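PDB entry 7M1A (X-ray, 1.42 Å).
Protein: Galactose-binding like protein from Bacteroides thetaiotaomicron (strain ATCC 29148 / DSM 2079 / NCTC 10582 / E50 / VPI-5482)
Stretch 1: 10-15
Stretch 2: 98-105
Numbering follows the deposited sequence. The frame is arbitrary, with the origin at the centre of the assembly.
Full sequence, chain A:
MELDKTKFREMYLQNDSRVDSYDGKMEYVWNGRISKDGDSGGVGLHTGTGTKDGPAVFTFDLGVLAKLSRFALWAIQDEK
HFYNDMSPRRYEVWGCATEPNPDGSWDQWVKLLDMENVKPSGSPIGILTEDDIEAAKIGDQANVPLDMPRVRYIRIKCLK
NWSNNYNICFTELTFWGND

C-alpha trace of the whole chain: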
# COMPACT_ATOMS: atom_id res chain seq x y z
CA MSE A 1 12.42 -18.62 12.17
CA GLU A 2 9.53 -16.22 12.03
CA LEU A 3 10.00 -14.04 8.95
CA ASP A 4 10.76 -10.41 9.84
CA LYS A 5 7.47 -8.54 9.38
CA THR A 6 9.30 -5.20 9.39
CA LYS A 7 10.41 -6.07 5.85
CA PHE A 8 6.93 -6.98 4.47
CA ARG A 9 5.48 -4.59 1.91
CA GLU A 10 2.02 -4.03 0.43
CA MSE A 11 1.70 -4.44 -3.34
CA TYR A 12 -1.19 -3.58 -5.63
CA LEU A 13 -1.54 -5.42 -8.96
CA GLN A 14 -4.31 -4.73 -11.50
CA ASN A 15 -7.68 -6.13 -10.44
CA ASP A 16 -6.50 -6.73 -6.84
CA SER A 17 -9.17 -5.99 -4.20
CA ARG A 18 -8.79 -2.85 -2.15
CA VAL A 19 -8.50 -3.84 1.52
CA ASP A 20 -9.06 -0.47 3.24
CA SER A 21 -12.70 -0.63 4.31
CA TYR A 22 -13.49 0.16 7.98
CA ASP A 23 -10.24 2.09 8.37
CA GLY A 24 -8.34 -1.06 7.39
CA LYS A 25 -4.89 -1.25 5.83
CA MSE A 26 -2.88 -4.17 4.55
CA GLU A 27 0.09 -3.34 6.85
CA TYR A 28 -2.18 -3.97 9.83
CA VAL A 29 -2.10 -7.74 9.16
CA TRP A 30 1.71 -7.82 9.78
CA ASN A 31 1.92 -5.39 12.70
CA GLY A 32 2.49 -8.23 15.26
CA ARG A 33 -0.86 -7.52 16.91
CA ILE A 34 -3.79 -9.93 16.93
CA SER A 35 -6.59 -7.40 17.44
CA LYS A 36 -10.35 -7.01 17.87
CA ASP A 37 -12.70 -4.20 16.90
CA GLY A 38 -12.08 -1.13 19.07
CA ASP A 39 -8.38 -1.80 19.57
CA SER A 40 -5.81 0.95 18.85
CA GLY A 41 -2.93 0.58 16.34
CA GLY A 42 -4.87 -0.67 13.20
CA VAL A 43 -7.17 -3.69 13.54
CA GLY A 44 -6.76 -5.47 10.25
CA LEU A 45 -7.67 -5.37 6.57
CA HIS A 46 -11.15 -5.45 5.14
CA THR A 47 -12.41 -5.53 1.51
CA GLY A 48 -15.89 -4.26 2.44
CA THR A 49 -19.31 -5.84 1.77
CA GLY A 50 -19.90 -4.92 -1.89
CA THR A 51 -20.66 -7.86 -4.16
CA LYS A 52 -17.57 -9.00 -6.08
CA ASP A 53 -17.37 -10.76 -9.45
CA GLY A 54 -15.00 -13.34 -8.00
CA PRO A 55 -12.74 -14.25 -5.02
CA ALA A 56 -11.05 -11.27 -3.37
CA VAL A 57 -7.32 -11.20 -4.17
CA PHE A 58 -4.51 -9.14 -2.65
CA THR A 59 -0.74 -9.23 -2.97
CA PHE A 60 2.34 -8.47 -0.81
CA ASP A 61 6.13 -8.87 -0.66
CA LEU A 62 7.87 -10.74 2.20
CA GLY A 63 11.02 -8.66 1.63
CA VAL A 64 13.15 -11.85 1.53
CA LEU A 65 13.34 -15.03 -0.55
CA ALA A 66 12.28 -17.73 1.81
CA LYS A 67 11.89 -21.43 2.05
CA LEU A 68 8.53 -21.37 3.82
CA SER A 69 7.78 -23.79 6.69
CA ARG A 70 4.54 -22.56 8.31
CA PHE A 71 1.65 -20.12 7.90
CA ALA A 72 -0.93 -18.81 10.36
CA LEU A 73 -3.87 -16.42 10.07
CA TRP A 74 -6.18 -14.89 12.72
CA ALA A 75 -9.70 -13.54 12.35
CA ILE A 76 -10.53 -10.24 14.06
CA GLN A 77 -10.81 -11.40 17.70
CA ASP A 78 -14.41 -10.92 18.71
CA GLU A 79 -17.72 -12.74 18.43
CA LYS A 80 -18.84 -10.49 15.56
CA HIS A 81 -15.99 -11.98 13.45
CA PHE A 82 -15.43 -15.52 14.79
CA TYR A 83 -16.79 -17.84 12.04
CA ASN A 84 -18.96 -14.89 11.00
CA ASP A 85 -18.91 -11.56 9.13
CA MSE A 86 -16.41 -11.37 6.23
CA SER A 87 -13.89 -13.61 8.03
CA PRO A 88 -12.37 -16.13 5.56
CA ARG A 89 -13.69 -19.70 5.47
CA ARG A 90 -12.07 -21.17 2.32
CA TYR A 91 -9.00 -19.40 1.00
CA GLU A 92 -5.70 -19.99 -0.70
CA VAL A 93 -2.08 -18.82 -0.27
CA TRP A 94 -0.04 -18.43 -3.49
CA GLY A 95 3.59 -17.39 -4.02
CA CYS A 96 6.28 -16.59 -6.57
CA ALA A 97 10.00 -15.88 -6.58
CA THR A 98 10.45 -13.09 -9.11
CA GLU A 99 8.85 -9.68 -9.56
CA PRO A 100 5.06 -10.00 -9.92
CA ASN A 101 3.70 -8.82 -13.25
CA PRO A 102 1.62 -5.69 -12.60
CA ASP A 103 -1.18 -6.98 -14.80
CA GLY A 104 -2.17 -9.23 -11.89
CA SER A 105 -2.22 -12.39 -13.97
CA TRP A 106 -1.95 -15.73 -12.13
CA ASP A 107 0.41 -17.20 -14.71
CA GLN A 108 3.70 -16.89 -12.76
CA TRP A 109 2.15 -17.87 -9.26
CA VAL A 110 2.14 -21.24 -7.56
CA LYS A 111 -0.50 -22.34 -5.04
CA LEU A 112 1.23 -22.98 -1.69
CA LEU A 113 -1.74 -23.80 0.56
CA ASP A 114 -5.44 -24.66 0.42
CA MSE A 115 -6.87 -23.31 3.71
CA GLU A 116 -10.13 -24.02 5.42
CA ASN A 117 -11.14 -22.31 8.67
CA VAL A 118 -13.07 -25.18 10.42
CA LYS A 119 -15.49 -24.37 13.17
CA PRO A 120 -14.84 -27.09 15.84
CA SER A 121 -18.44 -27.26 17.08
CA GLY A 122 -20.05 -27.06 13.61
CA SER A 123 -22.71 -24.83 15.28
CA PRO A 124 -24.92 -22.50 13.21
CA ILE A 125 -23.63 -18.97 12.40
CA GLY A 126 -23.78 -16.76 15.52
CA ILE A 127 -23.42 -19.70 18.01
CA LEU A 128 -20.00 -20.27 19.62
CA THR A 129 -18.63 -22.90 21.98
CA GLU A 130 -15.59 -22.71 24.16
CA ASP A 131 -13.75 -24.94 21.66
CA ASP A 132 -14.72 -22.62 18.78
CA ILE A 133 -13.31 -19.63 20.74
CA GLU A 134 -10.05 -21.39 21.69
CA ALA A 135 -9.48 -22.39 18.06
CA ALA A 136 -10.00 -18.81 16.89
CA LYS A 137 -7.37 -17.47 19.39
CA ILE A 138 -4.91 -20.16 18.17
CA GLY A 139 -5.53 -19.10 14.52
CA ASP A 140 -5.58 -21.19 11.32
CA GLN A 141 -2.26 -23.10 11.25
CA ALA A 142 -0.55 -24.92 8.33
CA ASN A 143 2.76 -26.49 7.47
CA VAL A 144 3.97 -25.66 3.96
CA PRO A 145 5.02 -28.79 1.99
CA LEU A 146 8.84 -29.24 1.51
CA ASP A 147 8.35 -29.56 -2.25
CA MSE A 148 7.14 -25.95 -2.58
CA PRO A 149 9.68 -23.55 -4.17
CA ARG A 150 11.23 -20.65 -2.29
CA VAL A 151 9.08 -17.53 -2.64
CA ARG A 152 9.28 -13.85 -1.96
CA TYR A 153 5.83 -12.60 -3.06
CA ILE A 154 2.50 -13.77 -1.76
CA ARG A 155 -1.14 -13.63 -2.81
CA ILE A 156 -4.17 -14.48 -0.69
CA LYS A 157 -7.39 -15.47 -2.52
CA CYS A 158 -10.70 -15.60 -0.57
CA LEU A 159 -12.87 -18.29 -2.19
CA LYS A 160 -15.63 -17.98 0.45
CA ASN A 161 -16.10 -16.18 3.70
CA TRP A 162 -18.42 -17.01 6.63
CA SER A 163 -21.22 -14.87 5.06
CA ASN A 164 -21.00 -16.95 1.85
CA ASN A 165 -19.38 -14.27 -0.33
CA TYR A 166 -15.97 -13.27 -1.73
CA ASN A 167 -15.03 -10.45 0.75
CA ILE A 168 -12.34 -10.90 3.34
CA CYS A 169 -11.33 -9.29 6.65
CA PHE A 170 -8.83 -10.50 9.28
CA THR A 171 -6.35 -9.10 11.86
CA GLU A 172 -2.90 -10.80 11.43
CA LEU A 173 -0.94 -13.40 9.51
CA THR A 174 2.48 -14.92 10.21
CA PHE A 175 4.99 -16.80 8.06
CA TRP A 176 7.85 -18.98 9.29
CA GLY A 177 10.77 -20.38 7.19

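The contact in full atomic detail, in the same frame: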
# COMPACT_ATOMS: atom_id res chain seq x y z
N GLU A 10 3.22 -3.95 1.25
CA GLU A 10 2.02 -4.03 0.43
C GLU A 10 2.41 -3.91 -1.05
O GLU A 10 3.37 -3.24 -1.40
CB GLU A 10 1.10 -2.89 0.89
CG GLU A 10 -0.22 -2.77 0.18
CD GLU A 10 -0.30 -1.87 -1.02
OE1 GLU A 10 0.79 -1.63 -1.61
OE2 GLU A 10 -1.41 -1.60 -1.43
N MSE A 11 1.66 -4.64 -1.90
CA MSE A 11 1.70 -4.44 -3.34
C MSE A 11 0.29 -4.20 -3.83
O MSE A 11 -0.69 -4.50 -3.12
CB MSE A 11 2.33 -5.64 -4.01
CG MSE A 11 3.78 -5.81 -3.58
SE MSE A 11 4.68 -7.23 -4.57
CE MSE A 11 4.83 -6.30 -6.26
N TYR A 12 0.15 -3.82 -5.13
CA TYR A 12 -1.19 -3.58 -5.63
C TYR A 12 -1.10 -3.84 -7.13
O TYR A 12 -0.48 -3.04 -7.86
CB TYR A 12 -1.72 -2.17 -5.39
CG TYR A 12 -3.18 -2.11 -5.79
CD1 TYR A 12 -4.20 -2.73 -5.01
CD2 TYR A 12 -3.53 -1.56 -7.04
CE1 TYR A 12 -5.52 -2.74 -5.45
CE2 TYR A 12 -4.86 -1.56 -7.46
CZ TYR A 12 -5.83 -2.19 -6.69
OH TYR A 12 -7.10 -2.24 -7.15
N LEU A 13 -1.57 -5.02 -7.56
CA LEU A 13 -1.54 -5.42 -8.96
C LEU A 13 -2.90 -5.20 -9.58
O LEU A 13 -3.87 -5.08 -8.88
CB LEU A 13 -1.22 -6.92 -9.07
CG LEU A 13 -0.01 -7.44 -8.30
CD1 LEU A 13 0.33 -8.88 -8.67
CD2 LEU A 13 1.23 -6.54 -8.56
N GLN A 14 -2.99 -5.07 -10.93
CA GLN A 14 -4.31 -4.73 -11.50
C GLN A 14 -5.31 -5.79 -11.11
O GLN A 14 -5.01 -7.00 -11.16
CB GLN A 14 -4.17 -4.84 -13.04
CG GLN A 14 -5.30 -4.23 -13.89
CD GLN A 14 -5.07 -4.44 -15.37
OE1 GLN A 14 -3.96 -4.67 -15.85
NE2 GLN A 14 -6.14 -4.34 -16.12
N ASN A 15 -6.52 -5.32 -10.85
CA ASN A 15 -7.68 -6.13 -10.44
C ASN A 15 -7.57 -6.63 -9.01
O ASN A 15 -8.48 -7.31 -8.57
CB ASN A 15 -8.00 -7.24 -11.47
CG ASN A 15 -8.32 -6.65 -12.81
OD1 ASN A 15 -9.08 -5.69 -12.88
ND2 ASN A 15 -7.71 -7.21 -13.83
N THR A 98 9.91 -14.26 -8.39
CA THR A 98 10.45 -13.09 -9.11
C THR A 98 9.34 -12.03 -9.24
O THR A 98 8.14 -12.29 -9.01
CB THR A 98 11.00 -13.48 -10.50
OG1 THR A 98 10.00 -13.86 -11.44
CG2 THR A 98 12.11 -14.52 -10.47
N GLU A 99 9.76 -10.79 -9.62
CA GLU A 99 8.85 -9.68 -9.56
C GLU A 99 7.49 -10.01 -10.14
O GLU A 99 7.35 -10.40 -11.34
CB GLU A 99 9.44 -8.57 -10.44
CG GLU A 99 8.76 -7.24 -10.20
CD GLU A 99 8.94 -6.70 -8.76
OE1 GLU A 99 10.11 -6.59 -8.32
OE2 GLU A 99 7.93 -6.42 -8.12
N PRO A 100 6.41 -9.82 -9.37
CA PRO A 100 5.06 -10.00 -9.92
C PRO A 100 4.72 -9.11 -11.11
O PRO A 100 5.02 -7.86 -11.09
CB PRO A 100 4.09 -9.70 -8.76
CG PRO A 100 4.98 -10.07 -7.57
CD PRO A 100 6.39 -9.56 -7.91
N ASN A 101 4.09 -9.67 -12.14
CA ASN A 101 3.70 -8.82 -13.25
C ASN A 101 2.61 -7.92 -12.73
O ASN A 101 1.63 -8.36 -12.13
CB ASN A 101 3.16 -9.67 -14.40
CG ASN A 101 3.04 -8.81 -15.65
OD1 ASN A 101 2.22 -7.89 -15.68
ND2 ASN A 101 3.61 -9.18 -16.80
N PRO A 102 2.69 -6.59 -13.02
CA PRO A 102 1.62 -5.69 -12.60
C PRO A 102 0.26 -5.80 -13.21
O PRO A 102 -0.71 -5.23 -12.68
CB PRO A 102 2.03 -4.30 -13.02
CG PRO A 102 3.41 -4.41 -13.44
CD PRO A 102 3.81 -5.87 -13.62
N ASP A 103 0.12 -6.72 -14.21
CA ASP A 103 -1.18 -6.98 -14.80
C ASP A 103 -1.98 -7.93 -13.92
O ASP A 103 -3.16 -8.07 -14.17
CB ASP A 103 -1.03 -7.59 -16.19
CG ASP A 103 -0.41 -8.98 -16.31
OD1 ASP A 103 -0.28 -9.67 -15.34
OD2 ASP A 103 -0.06 -9.33 -17.48
N GLY A 104 -1.38 -8.41 -12.81
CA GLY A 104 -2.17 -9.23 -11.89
C GLY A 104 -2.51 -10.64 -12.33
O GLY A 104 -3.26 -11.38 -11.63
N SER A 105 -1.95 -11.06 -13.49
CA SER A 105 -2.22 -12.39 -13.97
C SER A 105 -1.70 -13.44 -12.96
O SER A 105 -0.68 -13.30 -12.29
CB SER A 105 -1.60 -12.63 -15.35
OG SER A 105 -1.78 -14.03 -15.73
O HOH W 1 -5.68 -9.13 -13.94

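Two segments whose touching residues lie at least 87 apart in sequence meet here over a small area, about 350 Å² summed over both sides, and a single direct hydrogen bond joins them. It runs from Gln 14 N to Pro 102 O, 2.9 Å long and nearly straight at 172°. Pro 102 lies in a type I turn from Asn 101 to Gly 104, whose closing bond, Gly 104 N to Asn 101 O at 3.1 Å, leaves Pro 102 O free for Gln 14. Proline suits this place, since its phi of -67° is what its ring favours and the turn asks no amide hydrogen of it.

The CA-to-CB bond of Leu 13 points toward the second segment. With chi1 m and chi2 t, its CD1 lies 3.8 Å from Pro 100 CB and 3.7 Å from Asn 101 O, while its CB rests 3.8 Å from Gly 104 CA. A buried, branched aliphatic chain thus packs against a rigid ring and bare backbone. Met 11, modelled as selenomethionine, extends the apolar surface: its CA-to-CB bond points toward the second segment, and with chi1 m, chi2 t and chi3 p CE comes to 4.0 Å from Pro 100 CD. The same methyl is 3.6 Å from Glu 99 OE2, a carboxylate oxygen hydrogen-bonded elsewhere in the structure.

Gly 104 has a phi of +73°, which by itself favours glycine. Packing adds a second reason: an ideal CB would lie 2.2 Å from Gln 14 O, a clash.

Gln 14 is exposed and extended, chi1 and chi2 both t, with CB 3.6 Å from Asp 103 O and OE1 4.2 Å from Asp 103 CB. Asp 103 turns its side chain back on its own segment: with chi1 p, OD1 accepts from Ser 105 N at 2.9 Å. Its carbonyl remains available to a water that donates to Asp 103 O (2.7 Å) and accepts from Asn 15 ND2 (2.8 Å), bridging the two segments.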